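Side-chain contacts in fucolectin-related protein (Streptococcus pneumoniae, PDB 2WMF), which probably hydrolyses fucosylated blood group antigen glycans of the host, as a family 98 glycoside hydrolase of which this is the catalytic module: residues 424-429 with 449-454; 317-322 with 430-435. All blocks are in the same frame, centred on the assembly; numbering follows the deposited sequence.

Interaction 1. Residues 424-429 with 449-454; sequences AQRVGN and PMYTNN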
ATOM      1  N   ALA A 424      -2.777 -17.140   1.889  1.00  7.86           N
ATOM      2  CA  ALA A 424      -3.106 -16.988   3.322  1.00  7.22           C
ATOM      3  C   ALA A 424      -1.841 -16.835   4.147  1.00  7.34           C
ATOM      4  O   ALA A 424      -0.854 -17.531   3.922  1.00  7.94           O
ATOM      5  CB  ALA A 424      -3.961 -18.148   3.866  1.00  8.14           C
ATOM      6  N   GLN A 425      -1.902 -15.912   5.096  1.00  7.60           N
ATOM      7  CA  GLN A 425      -0.811 -15.572   5.996  1.00  7.55           C
ATOM      8  C   GLN A 425      -1.345 -15.565   7.435  1.00  7.31           C
ATOM      9  O   GLN A 425      -2.326 -14.917   7.711  1.00  7.24           O
ATOM     10  CB  GLN A 425      -0.223 -14.202   5.660  1.00  7.79           C
ATOM     11  CG  GLN A 425       0.965 -13.865   6.501  1.00  8.04           C
ATOM     12  CD  GLN A 425       1.519 -12.437   6.337  1.00  8.59           C
ATOM     13  OE1 GLN A 425       2.559 -12.098   6.962  1.00  8.29           O
ATOM     14  NE2 GLN A 425       0.865 -11.603   5.467  1.00  7.59           N
ATOM     15  N   ARG A 426      -0.658 -16.269   8.331  1.00  6.89           N
ATOM     16  CA  ARG A 426      -0.989 -16.231   9.763  1.00  7.85           C
ATOM     17  C   ARG A 426      -0.234 -15.061  10.404  1.00  8.10           C
ATOM     18  O   ARG A 426       0.977 -14.910  10.221  1.00  8.74           O
ATOM     19  CB  ARG A 426      -0.691 -17.543  10.412  1.00  8.89           C
ATOM     20  CG  ARG A 426      -1.210 -17.608  11.846  1.00  8.38           C
ATOM     21  CD  ARG A 426      -2.695 -17.804  11.909  1.00  8.10           C
ATOM     22  NE  ARG A 426      -3.118 -17.744  13.307  1.00  8.35           N
ATOM     23  CZ  ARG A 426      -4.330 -18.056  13.735  1.00  8.48           C
ATOM     24  NH1 ARG A 426      -5.319 -18.358  12.880  1.00  9.87           N
ATOM     25  NH2 ARG A 426      -4.611 -17.973  15.028  1.00  9.03           N
ATOM     26  N   VAL A 427      -1.005 -14.188  11.045  1.00  8.04           N
ATOM     27  CA  VAL A 427      -0.498 -12.978  11.701  1.00  7.90           C
ATOM     28  C   VAL A 427      -1.059 -12.993  13.115  1.00  8.25           C
ATOM     29  O   VAL A 427      -2.201 -12.651  13.310  1.00  7.90           O
ATOM     30  CB  VAL A 427      -0.937 -11.720  10.938  1.00  7.31           C
ATOM     31  CG1 VAL A 427      -0.419 -10.458  11.615  1.00  7.56           C
ATOM     32  CG2 VAL A 427      -0.463 -11.780   9.477  1.00  8.49           C
ATOM     33  N   GLY A 428      -0.264 -13.442  14.083  1.00  8.73           N
ATOM     34  CA  GLY A 428      -0.761 -13.568  15.447  1.00  8.94           C
ATOM     35  C   GLY A 428      -1.972 -14.477  15.504  1.00  8.77           C
ATOM     36  O   GLY A 428      -1.901 -15.600  15.020  1.00  8.83           O
ATOM     37  N   ASN A 429      -3.091 -13.976  16.036  1.00  8.15           N
ATOM     38  CA  ASN A 429      -4.323 -14.773  16.154  1.00  7.86           C
ATOM     39  C   ASN A 429      -5.271 -14.582  14.993  1.00  7.47           C
ATOM     40  O   ASN A 429      -6.449 -14.861  15.122  1.00  8.62           O
ATOM     41  CB  ASN A 429      -5.062 -14.483  17.482  1.00  7.99           C
ATOM     42  CG  ASN A 429      -5.503 -13.032  17.632  1.00  8.72           C
ATOM     43  OD1 ASN A 429      -4.805 -12.114  17.251  1.00 12.65           O
ATOM     44  ND2 ASN A 429      -6.646 -12.830  18.249  1.00  9.43           N
ATOM     45  N   PRO A 449      -6.476 -24.496   8.938  1.00  9.55           N
ATOM     46  CA  PRO A 449      -6.527 -24.999  10.320  1.00  9.49           C
ATOM     47  C   PRO A 449      -6.707 -23.807  11.255  1.00  9.97           C
ATOM     48  O   PRO A 449      -6.208 -22.703  10.981  1.00 10.23           O
ATOM     49  CB  PRO A 449      -5.136 -25.610  10.529  1.00 10.97           C
ATOM     50  CG  PRO A 449      -4.600 -25.900   9.146  1.00 11.71           C
ATOM     51  CD  PRO A 449      -5.186 -24.790   8.298  1.00 10.49           C
ATOM     52  N   MET A 450      -7.410 -24.027  12.357  1.00  9.23           N
ATOM     53  CA  MET A 450      -7.663 -22.952  13.304  1.00  9.31           C
ATOM     54  C   MET A 450      -6.950 -23.257  14.620  1.00  8.91           C
ATOM     55  O   MET A 450      -6.587 -24.394  14.898  1.00  9.73           O
ATOM     56  CB  MET A 450      -9.175 -22.760  13.493  1.00  9.37           C
ATOM     57  CG  MET A 450      -9.914 -22.323  12.154  1.00 12.07           C
ATOM     58  SD  MET A 450      -9.355 -20.704  11.543  1.00 11.17           S
ATOM     59  CE  MET A 450     -10.490 -19.689  12.504  1.00 13.30           C
ATOM     60  N   TYR A 451      -6.685 -22.198  15.380  1.00  7.59           N
ATOM     61  CA  TYR A 451      -5.760 -22.267  16.535  1.00  8.29           C
ATOM     62  C   TYR A 451      -6.502 -22.196  17.868  1.00  8.85           C
ATOM     63  O   TYR A 451      -5.881 -22.233  18.929  1.00  9.46           O
ATOM     64  CB  TYR A 451      -4.708 -21.160  16.444  1.00  8.39           C
ATOM     65  CG  TYR A 451      -3.709 -21.294  15.274  1.00  9.35           C
ATOM     66  CD1 TYR A 451      -2.341 -21.416  15.506  1.00  9.78           C
ATOM     67  CD2 TYR A 451      -4.157 -21.261  13.933  1.00  7.97           C
ATOM     68  CE1 TYR A 451      -1.411 -21.502  14.454  1.00  8.37           C
ATOM     69  CE2 TYR A 451      -3.231 -21.340  12.870  1.00  8.50           C
ATOM     70  CZ  TYR A 451      -1.881 -21.489  13.127  1.00 10.81           C
ATOM     71  OH  TYR A 451      -0.976 -21.577  12.073  1.00 10.45           O
ATOM     72  N   THR A 452      -7.820 -22.138  17.792  1.00  8.41           N
ATOM     73  CA  THR A 452      -8.721 -22.225  18.949  1.00  8.11           C
ATOM     74  C   THR A 452      -9.780 -23.288  18.640  1.00  8.79           C
ATOM     75  O   THR A 452      -9.967 -23.698  17.494  1.00 10.20           O
ATOM     76  CB  THR A 452      -9.450 -20.904  19.218  1.00  7.88           C
ATOM     77  OG1 THR A 452     -10.316 -20.574  18.107  1.00  9.21           O
ATOM     78  CG2 THR A 452      -8.452 -19.755  19.470  1.00  9.73           C
ATOM     79  N   ASN A 453     -10.512 -23.715  19.650  1.00  9.65           N
ATOM     80  CA  ASN A 453     -11.597 -24.679  19.437  1.00  9.95           C
ATOM     81  C   ASN A 453     -12.967 -24.026  19.112  1.00 10.90           C
ATOM     82  O   ASN A 453     -14.011 -24.731  19.179  1.00 11.53           O
ATOM     83  CB  ASN A 453     -11.667 -25.670  20.591  1.00 10.95           C
ATOM     84  CG  ASN A 453     -12.291 -25.082  21.832  1.00 10.72           C
ATOM     85  OD1 ASN A 453     -12.468 -23.856  21.921  1.00 12.83           O
ATOM     86  ND2 ASN A 453     -12.631 -25.945  22.830  1.00 11.58           N
ATOM     87  N   ASN A 454     -12.978 -22.745  18.686  1.00 10.98           N
ATOM     88  CA  ASN A 454     -14.202 -22.130  18.099  1.00 11.66           C
ATOM     89  C   ASN A 454     -14.692 -23.006  16.915  1.00 11.50           C
ATOM     90  O   ASN A 454     -15.900 -23.247  16.755  1.00 14.13           O
ATOM     91  CB  ASN A 454     -13.952 -20.684  17.679  1.00 11.27           C
ATOM     92  CG  ASN A 454     -13.735 -19.759  18.865  1.00 11.25           C
ATOM     93  OD1 ASN A 454     -12.635 -19.186  19.054  1.00 15.14           O
ATOM     94  ND2 ASN A 454     -14.766 -19.610  19.691  1.00  9.69           N
TER
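Arg426 lays its guanidinium flat on the ring of Tyr451. The two planes are 20° apart and their centres 3.7 Å. The overlap is offset: Arg426 CZ sits 3.2 Å from Tyr451 CD2. This is a stacked cation-pi contact. The chains run antiparallel: Arg426 CD lies by CE2 of Tyr451 and CG nearer its hydroxyl, while NH2 lies at the CB end. The chain of Arg426 bends at chi2 (76°), which turns the guanidinium toward the turn after its own strand. There NE donates to Gly428 O at 3.0 Å, in a bent bond with a donor angle of 138°. Strands 423-427 and 430-434 form a beta hairpin, and Gly428, with its positive phi, belongs to the tight turn between them. On the opposite face, Asn429 C lies 3.4 Å above the guanidinium plane of Arg426, toward its rim. Further out, Glu472 of strand 467-472, outside both segments, holds both partners. Its OE2 forms a salt bridge with Arg426 NH1 and is hydrogen-bonded to the backbone N of Tyr451, while its OE1 is hydrogen-bonded to Thr452 OG1. Trp431 also makes a cation-pi contact with Arg426.

Interaction 2. Residues 317-322 with 430-435; sequences FRHAIQ and SWYIYN
His319 and Tyr432 reach for each other from opposite directions and meet through a single hydrogen bond. His319 NE2 and Tyr432 OH are 2.7 Å apart, and the bond is nearly straight at 165°. Either atom could be the donor. The hydroxyl lies in the plane of the imidazole, and NE2 in turn lies in the plane of the phenol ring. The bond is therefore made edge to edge, with the polar atoms leading on both sides.

The two rings also form an aromatic pair. The rings meet at their edges, without stacking. Their centroids are 5.7 Å apart and their planes stand at 68°. Tyr432 CE1 and CZ each lie 3.5 Å from His319 NE2, which follows from the hydrogen bond; little else of the two segments touches.

Long side chains bridge a wide gap between the backbones, since the CA atoms of His319 and Tyr432 are 11.8 Å apart. In His319, CG stands anti to the backbone N (chi1 -179°), which carries the imidazole out from the helix toward the strand. The Tyr432 side chain does not start out toward the helix, but its hydroxyl end comes close to it.

Neighbouring aromatic and aliphatic groups pack around the pair. Tyr283, at the end of helix 272-283, meets His319 edge-to-face, and Met280 of the same helix touches Tyr432. Val469 of strand 467-472 touches both partners. The contact thus joins helix 307-322, which follows the last strand of the parallel (beta/alpha)8 barrel, to strand 430-434 of an antiparallel sheet, with helix 272-283 and strand 467-472 packed against the pair.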
ATOM      1  N   PHE A 317      -8.002   0.918   5.524  1.00  8.65           N
ATOM      2  CA  PHE A 317      -7.313   1.811   6.453  1.00  8.75           C
ATOM      3  C   PHE A 317      -7.998   1.804   7.841  1.00  9.06           C
ATOM      4  O   PHE A 317      -7.294   1.817   8.892  1.00  8.56           O
ATOM      5  CB  PHE A 317      -7.187   3.220   5.915  1.00  8.46           C
ATOM      6  CG  PHE A 317      -6.239   4.073   6.728  1.00  8.29           C
ATOM      7  CD1 PHE A 317      -4.877   3.824   6.733  1.00  8.23           C
ATOM      8  CD2 PHE A 317      -6.734   5.088   7.521  1.00  7.74           C
ATOM      9  CE1 PHE A 317      -4.026   4.556   7.495  1.00  7.91           C
ATOM     10  CE2 PHE A 317      -5.865   5.850   8.300  1.00  8.00           C
ATOM     11  CZ  PHE A 317      -4.513   5.573   8.296  1.00  8.39           C
ATOM     12  N   ARG A 318      -9.336   1.752   7.855  1.00  9.61           N
ATOM     13  CA  ARG A 318     -10.093   1.607   9.111  1.00  9.81           C
ATOM     14  C   ARG A 318      -9.684   0.310   9.824  1.00  8.97           C
ATOM     15  O   ARG A 318      -9.519   0.286  11.059  1.00  9.60           O
ATOM     16  CB  ARG A 318     -11.602   1.679   8.899  1.00 11.41           C
ATOM     17  CG  ARG A 318     -12.122   3.066   8.639  1.00 12.23           C
ATOM     18  CD  ARG A 318     -13.622   3.093   8.393  1.00 15.58           C
ATOM     19  NE  ARG A 318     -14.126   4.448   8.541  1.00 15.98           N
ATOM     20  CZ  ARG A 318     -15.119   4.955   7.852  1.00 16.76           C
ATOM     21  NH1 ARG A 318     -15.747   4.243   6.931  1.00 20.58           N
ATOM     22  NH2 ARG A 318     -15.485   6.192   8.074  1.00 20.06           N
ATOM     23  N   HIS A 319      -9.535  -0.788   9.075  1.00  8.27           N
ATOM     24  CA  HIS A 319      -9.018  -2.024   9.658  1.00  8.64           C
ATOM     25  C   HIS A 319      -7.683  -1.776  10.360  1.00  8.19           C
ATOM     26  O   HIS A 319      -7.459  -2.257  11.503  1.00  8.76           O
ATOM     27  CB  HIS A 319      -8.863  -3.151   8.622  1.00  8.71           C
ATOM     28  CG  HIS A 319      -8.354  -4.419   9.222  1.00  9.16           C
ATOM     29  ND1 HIS A 319      -9.150  -5.284   9.948  1.00  9.70           N
ATOM     30  CD2 HIS A 319      -7.114  -4.962   9.213  1.00 10.02           C
ATOM     31  CE1 HIS A 319      -8.421  -6.319  10.328  1.00  9.95           C
ATOM     32  NE2 HIS A 319      -7.177  -6.124   9.947  1.00 10.92           N
ATOM     33  N   ALA A 320      -6.798  -1.045   9.696  1.00  8.14           N
ATOM     34  CA  ALA A 320      -5.439  -0.786  10.195  1.00  8.11           C
ATOM     35  C   ALA A 320      -5.430   0.134  11.441  1.00  8.62           C
ATOM     36  O   ALA A 320      -4.547   0.009  12.300  1.00  9.66           O
ATOM     37  CB  ALA A 320      -4.559  -0.198   9.079  1.00  7.59           C
ATOM     38  N   ILE A 321      -6.413   1.033  11.547  1.00  9.85           N
ATOM     39  CA  ILE A 321      -6.580   1.869  12.756  1.00 10.45           C
ATOM     40  C   ILE A 321      -7.080   1.005  13.915  1.00 11.21           C
ATOM     41  O   ILE A 321      -6.588   1.119  15.044  1.00 12.88           O
ATOM     42  CB  ILE A 321      -7.554   3.052  12.554  1.00 11.20           C
ATOM     43  CG1 ILE A 321      -7.044   4.006  11.462  1.00 11.32           C
ATOM     44  CG2 ILE A 321      -7.777   3.823  13.877  1.00 12.48           C
ATOM     45  CD1 ILE A 321      -8.136   4.918  10.893  1.00 11.01           C
ATOM     46  N   GLN A 322      -8.068   0.157  13.630  1.00 10.92           N
ATOM     47  CA  GLN A 322      -8.760  -0.597  14.689  1.00 12.35           C
ATOM     48  C   GLN A 322      -7.943  -1.776  15.199  1.00 12.08           C
ATOM     49  O   GLN A 322      -8.098  -2.201  16.350  1.00 13.56           O
ATOM     50  CB  GLN A 322     -10.138  -1.024  14.188  1.00 12.59           C
ATOM     51  CG  GLN A 322     -11.042   0.241  13.995  1.00 16.08           C
ATOM     52  CD  GLN A 322     -12.397  -0.046  13.349  1.00 18.59           C
ATOM     53  OE1 GLN A 322     -12.818  -1.197  13.242  1.00 24.65           O
ATOM     54  NE2 GLN A 322     -13.081   1.031  12.886  1.00 22.64           N
ATOM     55  N   SER A 430      -4.740 -14.153  13.848  1.00  7.74           N
ATOM     56  CA  SER A 430      -5.565 -13.941  12.663  1.00  6.99           C
ATOM     57  C   SER A 430      -4.999 -14.603  11.390  1.00  6.69           C
ATOM     58  O   SER A 430      -3.783 -14.837  11.283  1.00  7.38           O
ATOM     59  CB  SER A 430      -5.715 -12.463  12.362  1.00  8.52           C
ATOM     60  OG  SER A 430      -6.270 -11.748  13.436  1.00  7.97           O
ATOM     61  N   TRP A 431      -5.904 -14.867  10.446  1.00  7.47           N
ATOM     62  CA  TRP A 431      -5.564 -15.209   9.089  1.00  7.24           C
ATOM     63  C   TRP A 431      -5.882 -14.019   8.195  1.00  6.15           C
ATOM     64  O   TRP A 431      -6.981 -13.460   8.263  1.00  7.68           O
ATOM     65  CB  TRP A 431      -6.411 -16.401   8.588  1.00  7.60           C
ATOM     66  CG  TRP A 431      -5.990 -17.760   9.082  1.00  7.86           C
ATOM     67  CD1 TRP A 431      -6.706 -18.608   9.942  1.00  9.24           C
ATOM     68  CD2 TRP A 431      -4.850 -18.480   8.662  1.00  7.86           C
ATOM     69  NE1 TRP A 431      -6.027 -19.803  10.094  1.00  9.10           N
ATOM     70  CE2 TRP A 431      -4.902 -19.780   9.294  1.00  9.75           C
ATOM     71  CE3 TRP A 431      -3.803 -18.194   7.789  1.00  9.23           C
ATOM     72  CZ2 TRP A 431      -3.950 -20.748   9.066  1.00  8.73           C
ATOM     73  CZ3 TRP A 431      -2.858 -19.189   7.559  1.00  9.09           C
ATOM     74  CH2 TRP A 431      -2.926 -20.434   8.218  1.00 10.99           C
ATOM     75  N   TYR A 432      -4.927 -13.678   7.326  1.00  6.59           N
ATOM     76  CA  TYR A 432      -5.071 -12.651   6.285  1.00  7.43           C
ATOM     77  C   TYR A 432      -5.037 -13.397   4.923  1.00  7.45           C
ATOM     78  O   TYR A 432      -4.091 -14.137   4.635  1.00  8.31           O
ATOM     79  CB  TYR A 432      -3.952 -11.595   6.368  1.00  7.79           C
ATOM     80  CG  TYR A 432      -4.229 -10.622   7.479  1.00  7.47           C
ATOM     81  CD1 TYR A 432      -4.890  -9.434   7.204  1.00  8.01           C
ATOM     82  CD2 TYR A 432      -3.980 -10.945   8.815  1.00  9.00           C
ATOM     83  CE1 TYR A 432      -5.286  -8.567   8.208  1.00  8.27           C
ATOM     84  CE2 TYR A 432      -4.371 -10.068   9.868  1.00  7.10           C
ATOM     85  CZ  TYR A 432      -5.022  -8.887   9.575  1.00  8.74           C
ATOM     86  OH  TYR A 432      -5.424  -8.038  10.595  1.00  9.32           O
ATOM     87  N   ILE A 433      -6.071 -13.192   4.110  1.00  7.87           N
ATOM     88  CA  ILE A 433      -6.370 -14.058   2.979  1.00  7.80           C
ATOM     89  C   ILE A 433      -6.749 -13.229   1.741  1.00  7.05           C
ATOM     90  O   ILE A 433      -7.464 -12.230   1.853  1.00  7.63           O
ATOM     91  CB  ILE A 433      -7.589 -14.954   3.313  1.00  8.16           C
ATOM     92  CG1 ILE A 433      -7.341 -15.762   4.590  1.00  9.15           C
ATOM     93  CG2 ILE A 433      -7.977 -15.833   2.152  1.00  8.76           C
ATOM     94  CD1 ILE A 433      -8.531 -15.764   5.499  1.00  9.02           C
ATOM     95  N   TYR A 434      -6.325 -13.682   0.568  1.00  7.18           N
ATOM     96  CA  TYR A 434      -6.877 -13.186  -0.693  1.00  7.50           C
ATOM     97  C   TYR A 434      -6.696 -14.157  -1.853  1.00  7.23           C
ATOM     98  O   TYR A 434      -5.885 -15.071  -1.819  1.00  7.09           O
ATOM     99  CB  TYR A 434      -6.396 -11.783  -1.047  1.00  7.71           C
ATOM    100  CG  TYR A 434      -4.913 -11.469  -1.181  1.00  8.80           C
ATOM    101  CD1 TYR A 434      -4.116 -12.085  -2.157  1.00  8.00           C
ATOM    102  CD2 TYR A 434      -4.290 -10.499  -0.352  1.00  8.23           C
ATOM    103  CE1 TYR A 434      -2.761 -11.787  -2.276  1.00  7.09           C
ATOM    104  CE2 TYR A 434      -2.952 -10.162  -0.503  1.00  8.29           C
ATOM    105  CZ  TYR A 434      -2.176 -10.788  -1.471  1.00  8.55           C
ATOM    106  OH  TYR A 434      -0.858 -10.436  -1.652  1.00  8.48           O
ATOM    107  N   ASN A 435      -7.475 -13.884  -2.911  1.00  8.30           N
ATOM    108  CA  ASN A 435      -7.304 -14.545  -4.190  1.00  8.12           C
ATOM    109  C   ASN A 435      -6.172 -13.781  -4.913  1.00  7.90           C
ATOM    110  O   ASN A 435      -6.258 -12.559  -5.050  1.00  9.01           O
ATOM    111  CB  ASN A 435      -8.613 -14.475  -4.983  1.00  7.75           C
ATOM    112  CG  ASN A 435      -8.514 -15.119  -6.372  1.00  8.50           C
ATOM    113  OD1 ASN A 435      -7.526 -14.911  -7.092  1.00  7.81           O
ATOM    114  ND2 ASN A 435      -9.514 -15.959  -6.716  1.00  7.36           N
TER

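In the fold
From the N terminus, the chain first builds the eight-stranded parallel barrel and then helix 307-322, the first side of interaction 2. It next passes through helices 328-334 and 383-389 and other short elements before strand 423-427, the first side of interaction 1. The turn leads directly into strand 430-434, where interaction 2 closes a loop of 107 residues. Interaction 1 closes a loop of 19 residues, in the loop after strand 444-449. The two loops cross. The centres of the two interactions lie about 14 Å apart, joined by the pairing of strands 423-427 and 430-434. Interaction 2 ties barrel to antiparallel sheet; interaction 1 ties that sheet's edge to a loop of the second antiparallel sheet.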